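Local coordinates for thioesterase domain protein YiiD (Shewanella oneidensis, PDB 1T82) that is a hotdog-fold protein of unproven function, probably acting on acyl thioesters as a thioesterase or acyltransferase, at residues V86-I90 / Y149-P153; M11-R17 / W78-L83; L18-W22 / Q33-L37. All blocks are in the same frame, centred on the assembly; numbering follows the deposited sequence.

Interaction 1 of 3, residues V86-I90 / Y149-P153; sequences VDGDI and YVSVP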
ATOM      1  N   VAL B  86     -24.820 -10.781   4.148  1.00 19.77           N
ATOM      2  CA  VAL B  86     -24.405 -10.516   5.520  1.00 21.44           C
ATOM      3  C   VAL B  86     -23.645  -9.200   5.580  1.00 22.46           C
ATOM      4  O   VAL B  86     -22.898  -8.862   4.664  1.00 21.63           O
ATOM      5  CB  VAL B  86     -23.498 -11.645   6.070  1.00 22.69           C
ATOM      6  CG1 VAL B  86     -24.270 -12.949   6.123  1.00 24.40           C
ATOM      7  CG2 VAL B  86     -22.259 -11.798   5.203  1.00 22.55           C
ATOM      8  N   ASP B  87     -23.848  -8.450   6.657  1.00 23.72           N
ATOM      9  CA  ASP B  87     -23.176  -7.170   6.815  1.00 24.81           C
ATOM     10  C   ASP B  87     -22.025  -7.265   7.803  1.00 24.30           C
ATOM     11  O   ASP B  87     -22.156  -7.855   8.878  1.00 24.79           O
ATOM     12  CB  ASP B  87     -24.168  -6.096   7.271  1.00 28.38           C
ATOM     13  CG  ASP B  87     -25.217  -5.789   6.222  1.00 30.79           C
ATOM     14  OD1 ASP B  87     -26.053  -6.674   5.935  1.00 33.42           O
ATOM     15  OD2 ASP B  87     -25.203  -4.664   5.678  1.00 33.57           O
ATOM     16  N   GLY B  88     -20.891  -6.684   7.427  1.00 22.18           N
ATOM     17  CA  GLY B  88     -19.726  -6.706   8.291  1.00 21.14           C
ATOM     18  C   GLY B  88     -18.665  -5.740   7.806  1.00 19.41           C
ATOM     19  O   GLY B  88     -18.415  -5.642   6.603  1.00 19.53           O
ATOM     20  N   ASP B  89     -18.052  -5.014   8.738  1.00 18.37           N
ATOM     21  CA  ASP B  89     -17.002  -4.058   8.403  1.00 18.33           C
ATOM     22  C   ASP B  89     -15.685  -4.807   8.224  1.00 16.32           C
ATOM     23  O   ASP B  89     -15.139  -5.361   9.181  1.00 14.70           O
ATOM     24  CB  ASP B  89     -16.858  -3.007   9.508  1.00 21.35           C
ATOM     25  CG  ASP B  89     -15.773  -1.988   9.205  1.00 26.71           C
ATOM     26  OD1 ASP B  89     -15.705  -1.529   8.046  1.00 30.77           O
ATOM     27  OD2 ASP B  89     -14.996  -1.639  10.122  1.00 30.39           O
ATOM     28  N   ILE B  90     -15.181  -4.807   6.992  1.00 13.22           N
ATOM     29  CA  ILE B  90     -13.939  -5.497   6.641  1.00 11.79           C
ATOM     30  C   ILE B  90     -12.715  -4.613   6.860  1.00 11.02           C
ATOM     31  O   ILE B  90     -12.622  -3.523   6.299  1.00 11.89           O
ATOM     32  CB  ILE B  90     -13.967  -5.937   5.163  1.00 11.78           C
ATOM     33  CG1 ILE B  90     -15.244  -6.735   4.892  1.00 12.37           C
ATOM     34  CG2 ILE B  90     -12.730  -6.773   4.836  1.00 11.45           C
ATOM     35  CD1 ILE B  90     -15.523  -6.989   3.420  1.00 14.40           C
ATOM     36  N   TYR B 149      -7.660 -10.473   6.825  1.00  9.19           N
ATOM     37  CA  TYR B 149      -8.750  -9.514   6.949  1.00  9.49           C
ATOM     38  C   TYR B 149      -9.663  -9.928   8.090  1.00 10.75           C
ATOM     39  O   TYR B 149      -9.860 -11.115   8.337  1.00 11.57           O
ATOM     40  CB  TYR B 149      -9.568  -9.432   5.652  1.00  8.39           C
ATOM     41  CG  TYR B 149      -8.803  -8.886   4.468  1.00  7.43           C
ATOM     42  CD1 TYR B 149      -7.909  -9.688   3.761  1.00  7.95           C
ATOM     43  CD2 TYR B 149      -8.948  -7.556   4.076  1.00  7.52           C
ATOM     44  CE1 TYR B 149      -7.174  -9.180   2.693  1.00  8.24           C
ATOM     45  CE2 TYR B 149      -8.216  -7.037   3.008  1.00  7.00           C
ATOM     46  CZ  TYR B 149      -7.330  -7.853   2.323  1.00  7.81           C
ATOM     47  OH  TYR B 149      -6.588  -7.342   1.278  1.00  8.65           O
ATOM     48  N   VAL B 150     -10.215  -8.945   8.785  1.00 11.04           N
ATOM     49  CA  VAL B 150     -11.121  -9.217   9.890  1.00 12.67           C
ATOM     50  C   VAL B 150     -12.429  -8.496   9.614  1.00 12.20           C
ATOM     51  O   VAL B 150     -12.441  -7.293   9.368  1.00 12.80           O
ATOM     52  CB  VAL B 150     -10.539  -8.716  11.225  1.00 13.98           C
ATOM     53  CG1 VAL B 150     -11.534  -8.966  12.355  1.00 15.91           C
ATOM     54  CG2 VAL B 150      -9.223  -9.419  11.509  1.00 15.31           C
ATOM     55  N   SER B 151     -13.531  -9.238   9.633  1.00 12.26           N
ATOM     56  CA  SER B 151     -14.835  -8.641   9.387  1.00 13.58           C
ATOM     57  C   SER B 151     -15.652  -8.640  10.668  1.00 13.33           C
ATOM     58  O   SER B 151     -15.814  -9.677  11.309  1.00 13.88           O
ATOM     59  CB  SER B 151     -15.588  -9.415   8.306  1.00 13.13           C
ATOM     60  OG  SER B 151     -16.842  -8.810   8.047  1.00 15.43           O
ATOM     61  N   VAL B 152     -16.155  -7.469  11.041  1.00 16.07           N
ATOM     62  CA  VAL B 152     -16.962  -7.335  12.248  1.00 19.42           C
ATOM     63  C   VAL B 152     -18.414  -7.020  11.900  1.00 20.09           C
ATOM     64  O   VAL B 152     -18.702  -6.041  11.210  1.00 19.63           O
ATOM     65  CB  VAL B 152     -16.413  -6.220  13.176  1.00 20.65           C
ATOM     66  CG1 VAL B 152     -15.076  -6.643  13.760  1.00 24.02           C
ATOM     67  CG2 VAL B 152     -16.262  -4.922  12.401  1.00 23.51           C
ATOM     68  N   PRO B 153     -19.351  -7.861  12.364  1.00 21.85           N
ATOM     69  CA  PRO B 153     -20.782  -7.677  12.108  1.00 23.81           C
ATOM     70  C   PRO B 153     -21.343  -6.463  12.844  1.00 24.61           C
ATOM     71  O   PRO B 153     -22.204  -5.767  12.267  1.00 26.88           O
ATOM     72  CB  PRO B 153     -21.388  -8.993  12.586  1.00 23.50           C
ATOM     73  CG  PRO B 153     -20.486  -9.383  13.708  1.00 22.84           C
ATOM     74  CD  PRO B 153     -19.113  -9.085  13.150  1.00 22.88           C
TER
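Asp89 and Val152 form an antiparallel hydrogen-bonded pair where the first residues of strand 89-99 meet the last of strand 140-152, and Ile90 with Ser151 form the adjoining non-hydrogen-bonded pair, their CA atoms 4.3 Å apart. Two backbone bonds close the ring: Asp89 N to Val152 O at 2.8 Å and Val152 N to Asp89 O at 3.0 Å, with N-H...O angles of 156° and 163°. Beyond the pairing, Gly88 CA lies 3.2 Å from Val152 O in a CA-H...O contact.

On one face of the sheet Asp89 and Val152 lie side by side and point the same way, with Asp89 CB 3.5 Å from Val152 CG2. That methyl sits between the backbone N and carbonyl carbon of its own residue, a position that also lays it against Asp89 O. Within the hotdog fold, in which an antiparallel sheet wraps a long central helix, these strands are sheet neighbours, and 89-99 is outermost within the chain. The carboxylate of Asp89 looks toward the partner subunit, where OD1 is hydrogen-bonded to His57 of that second chain.

The opposite face carries Ile90 and Ser151 and turns to helix 62-84. Ile90 CG2 approaches the Tyr149 ring obliquely, 3.9 Å from CD2, while the phenol OH of Tyr149 is hydrogen-bonded to Thr70 O on the helix. Ser151 places OG anti to its backbone N (chi1 -179°), which brings the hydroxyl over Gly88, 3.6 Å from CA, and within hydrogen-bonding distance of the Gln81 amide.

Interaction 2 of 3, residues M11-R17 / W78-L83; sequences MDELLNR and WLQQQL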
HETATM    1  N   MSE B  11     -22.122 -11.549 -13.130  1.00 22.98           N
HETATM    2  CA  MSE B  11     -21.908 -10.870 -11.852  1.00 21.80           C
HETATM    3  C   MSE B  11     -21.753  -9.365 -12.074  1.00 20.57           C
HETATM    4  O   MSE B  11     -21.241  -8.663 -11.206  1.00 18.46           O
HETATM    5  CB  MSE B  11     -20.645 -11.417 -11.160  1.00 25.81           C
HETATM    6  CG  MSE B  11     -20.732 -12.860 -10.619  1.00 28.03           C
HETATM    7 SE   MSE B  11     -21.427 -13.032  -8.805  1.00 51.21          SE
HETATM    8  CE  MSE B  11     -22.864 -14.294  -9.118  1.00 28.49           C
ATOM      9  N   ASP B  12     -22.202  -8.876 -13.231  1.00 20.03           N
ATOM     10  CA  ASP B  12     -22.091  -7.452 -13.552  1.00 18.80           C
ATOM     11  C   ASP B  12     -22.624  -6.538 -12.455  1.00 17.94           C
ATOM     12  O   ASP B  12     -21.996  -5.536 -12.113  1.00 16.05           O
ATOM     13  CB  ASP B  12     -22.807  -7.127 -14.867  1.00 23.00           C
ATOM     14  CG  ASP B  12     -22.073  -7.664 -16.082  1.00 26.94           C
ATOM     15  OD1 ASP B  12     -20.838  -7.474 -16.169  1.00 27.65           O
ATOM     16  OD2 ASP B  12     -22.732  -8.259 -16.961  1.00 29.04           O
ATOM     17  N   GLU B  13     -23.787  -6.878 -11.910  1.00 17.07           N
ATOM     18  CA  GLU B  13     -24.390  -6.074 -10.858  1.00 18.46           C
ATOM     19  C   GLU B  13     -23.464  -5.893  -9.658  1.00 16.00           C
ATOM     20  O   GLU B  13     -23.233  -4.770  -9.212  1.00 15.81           O
ATOM     21  CB  GLU B  13     -25.717  -6.700 -10.415  1.00 19.96           C
ATOM     22  CG  GLU B  13     -26.799  -6.673 -11.493  1.00 25.30           C
ATOM     23  CD  GLU B  13     -26.561  -7.669 -12.617  1.00 27.31           C
ATOM     24  OE1 GLU B  13     -27.199  -7.521 -13.683  1.00 30.82           O
ATOM     25  OE2 GLU B  13     -25.751  -8.605 -12.437  1.00 27.33           O
ATOM     26  N   LEU B  14     -22.930  -6.994  -9.137  1.00 15.99           N
ATOM     27  CA  LEU B  14     -22.034  -6.932  -7.986  1.00 15.55           C
ATOM     28  C   LEU B  14     -20.710  -6.243  -8.289  1.00 13.71           C
ATOM     29  O   LEU B  14     -20.224  -5.452  -7.485  1.00 12.52           O
ATOM     30  CB  LEU B  14     -21.758  -8.337  -7.437  1.00 17.31           C
ATOM     31  CG  LEU B  14     -22.832  -8.944  -6.532  1.00 19.87           C
ATOM     32  CD1 LEU B  14     -22.437 -10.361  -6.157  1.00 20.88           C
ATOM     33  CD2 LEU B  14     -22.998  -8.086  -5.284  1.00 21.42           C
ATOM     34  N   LEU B  15     -20.123  -6.541  -9.444  1.00 11.76           N
ATOM     35  CA  LEU B  15     -18.848  -5.931  -9.810  1.00 13.35           C
ATOM     36  C   LEU B  15     -18.972  -4.423  -9.970  1.00 13.30           C
ATOM     37  O   LEU B  15     -18.072  -3.677  -9.585  1.00 13.29           O
ATOM     38  CB  LEU B  15     -18.303  -6.559 -11.094  1.00 13.09           C
ATOM     39  CG  LEU B  15     -17.934  -8.042 -10.965  1.00 15.38           C
ATOM     40  CD1 LEU B  15     -17.582  -8.605 -12.324  1.00 18.52           C
ATOM     41  CD2 LEU B  15     -16.777  -8.203  -9.987  1.00 17.21           C
ATOM     42  N   ASN B  16     -20.079  -3.969 -10.549  1.00 13.57           N
ATOM     43  CA  ASN B  16     -20.288  -2.537 -10.713  1.00 13.07           C
ATOM     44  C   ASN B  16     -20.477  -1.902  -9.342  1.00 13.15           C
ATOM     45  O   ASN B  16     -19.989  -0.803  -9.082  1.00 10.62           O
ATOM     46  CB  ASN B  16     -21.511  -2.268 -11.594  1.00 13.85           C
ATOM     47  CG  ASN B  16     -21.196  -2.389 -13.069  1.00 14.82           C
ATOM     48  OD1 ASN B  16     -21.813  -3.173 -13.793  1.00 19.28           O
ATOM     49  ND2 ASN B  16     -20.225  -1.609 -13.525  1.00 15.86           N
ATOM     50  N   ARG B  17     -21.185  -2.613  -8.470  1.00 12.91           N
ATOM     51  CA  ARG B  17     -21.446  -2.152  -7.112  1.00 14.24           C
ATOM     52  C   ARG B  17     -20.127  -2.030  -6.361  1.00 12.41           C
ATOM     53  O   ARG B  17     -19.906  -1.077  -5.617  1.00 12.45           O
ATOM     54  CB  ARG B  17     -22.351  -3.152  -6.383  1.00 16.49           C
ATOM     55  CG  ARG B  17     -22.735  -2.737  -4.973  1.00 22.26           C
ATOM     56  CD  ARG B  17     -24.121  -2.118  -4.937  1.00 25.72           C
ATOM     57  NE  ARG B  17     -25.151  -3.077  -5.321  1.00 27.39           N
ATOM     58  CZ  ARG B  17     -25.438  -4.181  -4.639  1.00 28.94           C
ATOM     59  NH1 ARG B  17     -26.395  -4.997  -5.064  1.00 30.54           N
ATOM     60  NH2 ARG B  17     -24.772  -4.468  -3.528  1.00 29.23           N
ATOM     61  N   TRP B  78     -15.757  -8.654   0.533  1.00  7.07           N
ATOM     62  CA  TRP B  78     -16.988  -7.897   0.330  1.00  7.13           C
ATOM     63  C   TRP B  78     -17.958  -8.687  -0.550  1.00  6.21           C
ATOM     64  O   TRP B  78     -19.139  -8.817  -0.225  1.00  7.16           O
ATOM     65  CB  TRP B  78     -16.660  -6.555  -0.328  1.00  8.42           C
ATOM     66  CG  TRP B  78     -17.830  -5.642  -0.500  1.00  9.91           C
ATOM     67  CD1 TRP B  78     -18.314  -4.749   0.407  1.00 10.77           C
ATOM     68  CD2 TRP B  78     -18.648  -5.515  -1.668  1.00  9.41           C
ATOM     69  NE1 TRP B  78     -19.384  -4.063  -0.126  1.00 11.09           N
ATOM     70  CE2 TRP B  78     -19.608  -4.515  -1.398  1.00 10.34           C
ATOM     71  CE3 TRP B  78     -18.662  -6.147  -2.917  1.00 10.27           C
ATOM     72  CZ2 TRP B  78     -20.574  -4.133  -2.335  1.00 10.25           C
ATOM     73  CZ3 TRP B  78     -19.621  -5.768  -3.848  1.00 11.86           C
ATOM     74  CH2 TRP B  78     -20.562  -4.769  -3.551  1.00 11.43           C
ATOM     75  N   LEU B  79     -17.454  -9.214  -1.661  1.00  6.20           N
ATOM     76  CA  LEU B  79     -18.275  -9.989  -2.589  1.00  7.47           C
ATOM     77  C   LEU B  79     -18.892 -11.205  -1.924  1.00  7.32           C
ATOM     78  O   LEU B  79     -20.079 -11.479  -2.099  1.00  7.29           O
ATOM     79  CB  LEU B  79     -17.438 -10.444  -3.787  1.00  6.49           C
ATOM     80  CG  LEU B  79     -17.123  -9.382  -4.847  1.00  7.86           C
ATOM     81  CD1 LEU B  79     -16.034  -9.887  -5.775  1.00  9.45           C
ATOM     82  CD2 LEU B  79     -18.388  -9.054  -5.630  1.00 11.71           C
ATOM     83  N   GLN B  80     -18.087 -11.940  -1.163  1.00  6.85           N
ATOM     84  CA  GLN B  80     -18.589 -13.128  -0.489  1.00  8.32           C
ATOM     85  C   GLN B  80     -19.673 -12.754   0.518  1.00  9.12           C
ATOM     86  O   GLN B  80     -20.639 -13.494   0.695  1.00  9.80           O
ATOM     87  CB  GLN B  80     -17.442 -13.872   0.200  1.00  8.87           C
ATOM     88  CG  GLN B  80     -16.416 -14.475  -0.765  1.00  9.60           C
ATOM     89  CD  GLN B  80     -17.023 -15.465  -1.747  1.00  9.10           C
ATOM     90  OE1 GLN B  80     -18.005 -16.142  -1.438  1.00  9.48           O
ATOM     91  NE2 GLN B  80     -16.427 -15.569  -2.931  1.00 10.08           N
ATOM     92  N   GLN B  81     -19.518 -11.604   1.172  1.00 10.25           N
ATOM     93  CA  GLN B  81     -20.518 -11.158   2.137  1.00  9.95           C
ATOM     94  C   GLN B  81     -21.807 -10.800   1.409  1.00  9.98           C
ATOM     95  O   GLN B  81     -22.898 -11.095   1.889  1.00 10.41           O
ATOM     96  CB  GLN B  81     -20.007  -9.954   2.932  1.00  9.49           C
ATOM     97  CG  GLN B  81     -18.833 -10.295   3.828  1.00 11.00           C
ATOM     98  CD  GLN B  81     -18.437  -9.163   4.752  1.00 11.15           C
ATOM     99  OE1 GLN B  81     -18.974  -8.057   4.674  1.00 15.86           O
ATOM    100  NE2 GLN B  81     -17.486  -9.435   5.630  1.00 11.94           N
ATOM    101  N   GLN B  82     -21.681 -10.169   0.248  1.00  9.62           N
ATOM    102  CA  GLN B  82     -22.861  -9.804  -0.525  1.00 10.43           C
ATOM    103  C   GLN B  82     -23.624 -11.056  -0.941  1.00 10.66           C
ATOM    104  O   GLN B  82     -24.853 -11.087  -0.890  1.00 11.18           O
ATOM    105  CB  GLN B  82     -22.462  -9.010  -1.770  1.00 11.20           C
ATOM    106  CG  GLN B  82     -21.865  -7.645  -1.476  1.00 16.60           C
ATOM    107  CD  GLN B  82     -22.869  -6.693  -0.854  1.00 20.81           C
ATOM    108  OE1 GLN B  82     -23.931  -6.436  -1.423  1.00 25.08           O
ATOM    109  NE2 GLN B  82     -22.533  -6.156   0.312  1.00 23.34           N
ATOM    110  N   LEU B  83     -22.895 -12.092  -1.349  1.00 10.83           N
ATOM    111  CA  LEU B  83     -23.525 -13.338  -1.780  1.00 12.05           C
ATOM    112  C   LEU B  83     -24.344 -14.005  -0.676  1.00 14.00           C
ATOM    113  O   LEU B  83     -25.361 -14.644  -0.954  1.00 14.56           O
ATOM    114  CB  LEU B  83     -22.464 -14.311  -2.312  1.00 12.26           C
ATOM    115  CG  LEU B  83     -21.811 -13.905  -3.640  1.00 13.11           C
ATOM    116  CD1 LEU B  83     -20.696 -14.883  -3.997  1.00 13.93           C
ATOM    117  CD2 LEU B  83     -22.867 -13.871  -4.734  1.00 15.05           C
TER
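Arg17 starts with CG anti to the backbone N (chi1 -178°) and then bends at chi2 and chi3, so its methylenes meet the Trp78 indole while its guanidinium turns toward Gln82. Trp78 also extends anti to its N, which carries the six-membered ring across to helix 12-25. There Arg17 CG lies 3.3 Å from Trp78 CH2, in the ring plane at its edge; the guanidinium and indole planes are 75° apart, so the charged group does not stack on the ring. Gln82 CG covers one face of that same indole, offset toward the rim. The Gln82 chain bends at chi2 and presents OE1 to Arg17 NH2 at 3.0 Å, at the guanidinium edge, in a weak bond.

Leu14 is the central knob, seated in the hole formed by Trp78, Leu79, Gln82 and Leu83. Its CB stem meets Leu79 CD2 at 3.9 Å, while the two methyl branches part: CD1 meets Leu83 CD2 at 3.8 Å and CD2 meets Gln82 CB at 3.7 Å. The axes of 12-17 and 78-83 approach to 11.0 Å at a crossing angle of 132°, placing the N-terminal helix across the end of the long hotdog helix. An alanine in place of Trp78 is likely to open a gap beside Leu14 and leave the Arg17 methylenes without the ring edge they rest against.

With three of the touching residues exposed and one weak polar link, the chemistry implies that apolar fit, more than hydrogen bonding, holds this surface contact.

Interaction 3 of 3, residues L18-W22 / Q33-L37; sequences LRQTW and QIAPL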
ATOM      1  N   LEU B  18     -19.255  -3.013  -6.554  1.00 11.48           N
ATOM      2  CA  LEU B  18     -17.956  -3.011  -5.895  1.00 10.62           C
ATOM      3  C   LEU B  18     -17.134  -1.813  -6.360  1.00 10.40           C
ATOM      4  O   LEU B  18     -16.570  -1.079  -5.550  1.00  9.80           O
ATOM      5  CB  LEU B  18     -17.210  -4.317  -6.198  1.00 10.48           C
ATOM      6  CG  LEU B  18     -15.785  -4.442  -5.651  1.00 10.75           C
ATOM      7  CD1 LEU B  18     -15.793  -4.254  -4.146  1.00 11.23           C
ATOM      8  CD2 LEU B  18     -15.204  -5.802  -6.017  1.00 12.18           C
ATOM      9  N   ARG B  19     -17.086  -1.609  -7.673  1.00 11.14           N
ATOM     10  CA  ARG B  19     -16.330  -0.503  -8.256  1.00 12.39           C
ATOM     11  C   ARG B  19     -16.851   0.847  -7.738  1.00 11.38           C
ATOM     12  O   ARG B  19     -16.073   1.724  -7.368  1.00 10.20           O
ATOM     13  CB  ARG B  19     -16.435  -0.576  -9.785  1.00 13.47           C
ATOM     14  CG  ARG B  19     -15.412   0.240 -10.556  1.00 20.12           C
ATOM     15  CD  ARG B  19     -15.878   1.658 -10.786  1.00 23.82           C
ATOM     16  NE  ARG B  19     -17.242   1.722 -11.306  1.00 27.20           N
ATOM     17  CZ  ARG B  19     -17.667   1.114 -12.410  1.00 25.64           C
ATOM     18  NH1 ARG B  19     -18.933   1.243 -12.787  1.00 27.30           N
ATOM     19  NH2 ARG B  19     -16.838   0.377 -13.134  1.00 28.62           N
ATOM     20  N   GLN B  20     -18.173   0.996  -7.707  1.00 11.23           N
ATOM     21  CA  GLN B  20     -18.809   2.221  -7.239  1.00 12.32           C
ATOM     22  C   GLN B  20     -18.524   2.457  -5.758  1.00 11.53           C
ATOM     23  O   GLN B  20     -18.326   3.596  -5.326  1.00 12.33           O
ATOM     24  CB  GLN B  20     -20.320   2.140  -7.472  1.00 16.03           C
ATOM     25  CG  GLN B  20     -21.105   3.346  -6.991  1.00 22.02           C
ATOM     26  CD  GLN B  20     -20.552   4.650  -7.523  1.00 25.89           C
ATOM     27  OE1 GLN B  20     -20.351   4.810  -8.728  1.00 29.30           O
ATOM     28  NE2 GLN B  20     -20.308   5.597  -6.625  1.00 28.96           N
ATOM     29  N   THR B  21     -18.501   1.375  -4.988  1.00 11.48           N
ATOM     30  CA  THR B  21     -18.226   1.463  -3.559  1.00 11.63           C
ATOM     31  C   THR B  21     -16.813   1.996  -3.359  1.00 10.70           C
ATOM     32  O   THR B  21     -16.582   2.853  -2.508  1.00 10.63           O
ATOM     33  CB  THR B  21     -18.345   0.084  -2.883  1.00 12.07           C
ATOM     34  OG1 THR B  21     -19.689  -0.402  -3.021  1.00 13.48           O
ATOM     35  CG2 THR B  21     -17.990   0.177  -1.404  1.00 13.80           C
ATOM     36  N   TRP B  22     -15.869   1.489  -4.145  1.00 10.48           N
ATOM     37  CA  TRP B  22     -14.488   1.940  -4.030  1.00 10.03           C
ATOM     38  C   TRP B  22     -14.319   3.416  -4.358  1.00 10.48           C
ATOM     39  O   TRP B  22     -13.837   4.194  -3.537  1.00 10.52           O
ATOM     40  CB  TRP B  22     -13.559   1.146  -4.955  1.00  8.47           C
ATOM     41  CG  TRP B  22     -13.260  -0.248  -4.527  1.00  7.15           C
ATOM     42  CD1 TRP B  22     -13.328  -0.756  -3.263  1.00  7.86           C
ATOM     43  CD2 TRP B  22     -12.757  -1.298  -5.357  1.00  8.69           C
ATOM     44  NE1 TRP B  22     -12.892  -2.064  -3.254  1.00  8.14           N
ATOM     45  CE2 TRP B  22     -12.536  -2.420  -4.527  1.00  9.55           C
ATOM     46  CE3 TRP B  22     -12.467  -1.398  -6.724  1.00 11.04           C
ATOM     47  CZ2 TRP B  22     -12.039  -3.631  -5.020  1.00 10.57           C
ATOM     48  CZ3 TRP B  22     -11.972  -2.602  -7.215  1.00 11.08           C
ATOM     49  CH2 TRP B  22     -11.763  -3.703  -6.361  1.00 10.95           C
ATOM     50  N   GLN B  33      -7.636   4.718 -10.534  1.00  6.96           N
ATOM     51  CA  GLN B  33      -8.481   4.101 -11.557  1.00  8.13           C
ATOM     52  C   GLN B  33      -8.555   2.581 -11.434  1.00  8.74           C
ATOM     53  O   GLN B  33      -8.547   1.857 -12.433  1.00  9.05           O
ATOM     54  CB  GLN B  33      -7.987   4.498 -12.955  1.00 10.09           C
ATOM     55  CG  GLN B  33      -8.103   5.994 -13.231  1.00 13.14           C
ATOM     56  CD  GLN B  33      -9.540   6.462 -13.429  1.00 17.13           C
ATOM     57  OE1 GLN B  33     -10.494   5.745 -13.121  1.00 18.73           O
ATOM     58  NE2 GLN B  33      -9.696   7.681 -13.942  1.00 18.79           N
ATOM     59  N   ILE B  34      -8.629   2.102 -10.196  1.00  8.04           N
ATOM     60  CA  ILE B  34      -8.718   0.669  -9.938  1.00  8.67           C
ATOM     61  C   ILE B  34     -10.135   0.195 -10.231  1.00 10.20           C
ATOM     62  O   ILE B  34     -11.110   0.824  -9.816  1.00 10.75           O
ATOM     63  CB  ILE B  34      -8.363   0.356  -8.470  1.00  9.27           C
ATOM     64  CG1 ILE B  34      -6.949   0.865  -8.176  1.00 12.57           C
ATOM     65  CG2 ILE B  34      -8.476  -1.141  -8.204  1.00  8.93           C
ATOM     66  CD1 ILE B  34      -6.529   0.753  -6.725  1.00 16.51           C
ATOM     67  N   ALA B  35     -10.251  -0.909 -10.958  1.00  8.80           N
ATOM     68  CA  ALA B  35     -11.563  -1.432 -11.289  1.00 10.16           C
ATOM     69  C   ALA B  35     -11.544  -2.938 -11.468  1.00  8.56           C
ATOM     70  O   ALA B  35     -10.554  -3.511 -11.911  1.00  8.29           O
ATOM     71  CB  ALA B  35     -12.089  -0.768 -12.557  1.00 11.72           C
ATOM     72  N   PRO B  36     -12.654  -3.603 -11.116  1.00 10.63           N
ATOM     73  CA  PRO B  36     -12.759  -5.059 -11.247  1.00 11.08           C
ATOM     74  C   PRO B  36     -12.803  -5.464 -12.717  1.00 12.35           C
ATOM     75  O   PRO B  36     -13.305  -4.717 -13.561  1.00 14.47           O
ATOM     76  CB  PRO B  36     -14.076  -5.380 -10.537  1.00 11.60           C
ATOM     77  CG  PRO B  36     -14.228  -4.261  -9.559  1.00 13.94           C
ATOM     78  CD  PRO B  36     -13.800  -3.065 -10.367  1.00 10.80           C
ATOM     79  N   LEU B  37     -12.270  -6.641 -13.016  1.00 11.49           N
ATOM     80  CA  LEU B  37     -12.269  -7.162 -14.379  1.00 12.91           C
ATOM     81  C   LEU B  37     -13.287  -8.287 -14.520  1.00 13.11           C
ATOM     82  O   LEU B  37     -14.044  -8.334 -15.489  1.00 13.98           O
ATOM     83  CB  LEU B  37     -10.885  -7.700 -14.756  1.00 14.55           C
ATOM     84  CG  LEU B  37      -9.767  -6.695 -15.046  1.00 15.81           C
ATOM     85  CD1 LEU B  37      -8.449  -7.432 -15.256  1.00 17.88           C
ATOM     86  CD2 LEU B  37     -10.124  -5.885 -16.280  1.00 17.50           C
TER
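The Trp22 indole has Leu18 CD1 over one face, 3.5 Å above its plane and offset toward the rim, while Ala35 CA lies near the ring plane at the edge. Ile34 CG2 and the Pro36 ring approach obliquely, both at the CZ3 corner. This packs the N-terminal helix 12-25 against the start of strand 35-40, an outermost strand, within the chain, of the hotdog sheet; the short axes of 18-22 and 35-37 run nearly antiparallel, 163° apart, at 8.2 Å.

Pro36 buries more surface in this contact than any other residue. Its CG touches Trp22 CZ3 at 3.7 Å and Leu18 CD2 at 4.0 Å, and the proline and indole slide past each other in opposite directions. From another side Arg19 crosses Pro36 at about a right angle: with CG anti to the backbone N (chi1 -163°), its CB and CG both reach Pro36 CD at 3.7 Å, and CG goes on to Ala35 CB. The contact is thus apolar throughout, although Ile34 O is hydrogen-bonded by His23 NE2 from helix 12-25. Trp22 also meets the Trp74 ring and Leu71 of helix 62-84, so the indole lies between that helix and the strands of Pro36 and Val46. Upstream, Gln33 follows helix 27-31 and, with positive phi (56°), closes its Schellman motif. On the ring itself, Trp22 CZ3 comes within 3.9 Å of Ile34 CG2.

From the N terminus, helix 12-25 enters two contacts in turn: residues 11-17 serve interaction 2 and residues 18-22 interaction 3. Interaction 3 closes first, over a short, mostly helical connection, when the chain reaches strand 35-40; it is nested in the much longer loop that interaction 2 closes on residues 78-83 of helix 62-84. These two touch through Trp78 and Leu18. Interaction 1 follows in series: the chain leaves helix 62-84, starts strand 89-99 and returns 59 residues later to pair with 149-153. Val86 N and Gln81 O, a probable hydrogen bond, link it to interaction 2. Interactions 1 and 3 do not touch but reach the same sheet.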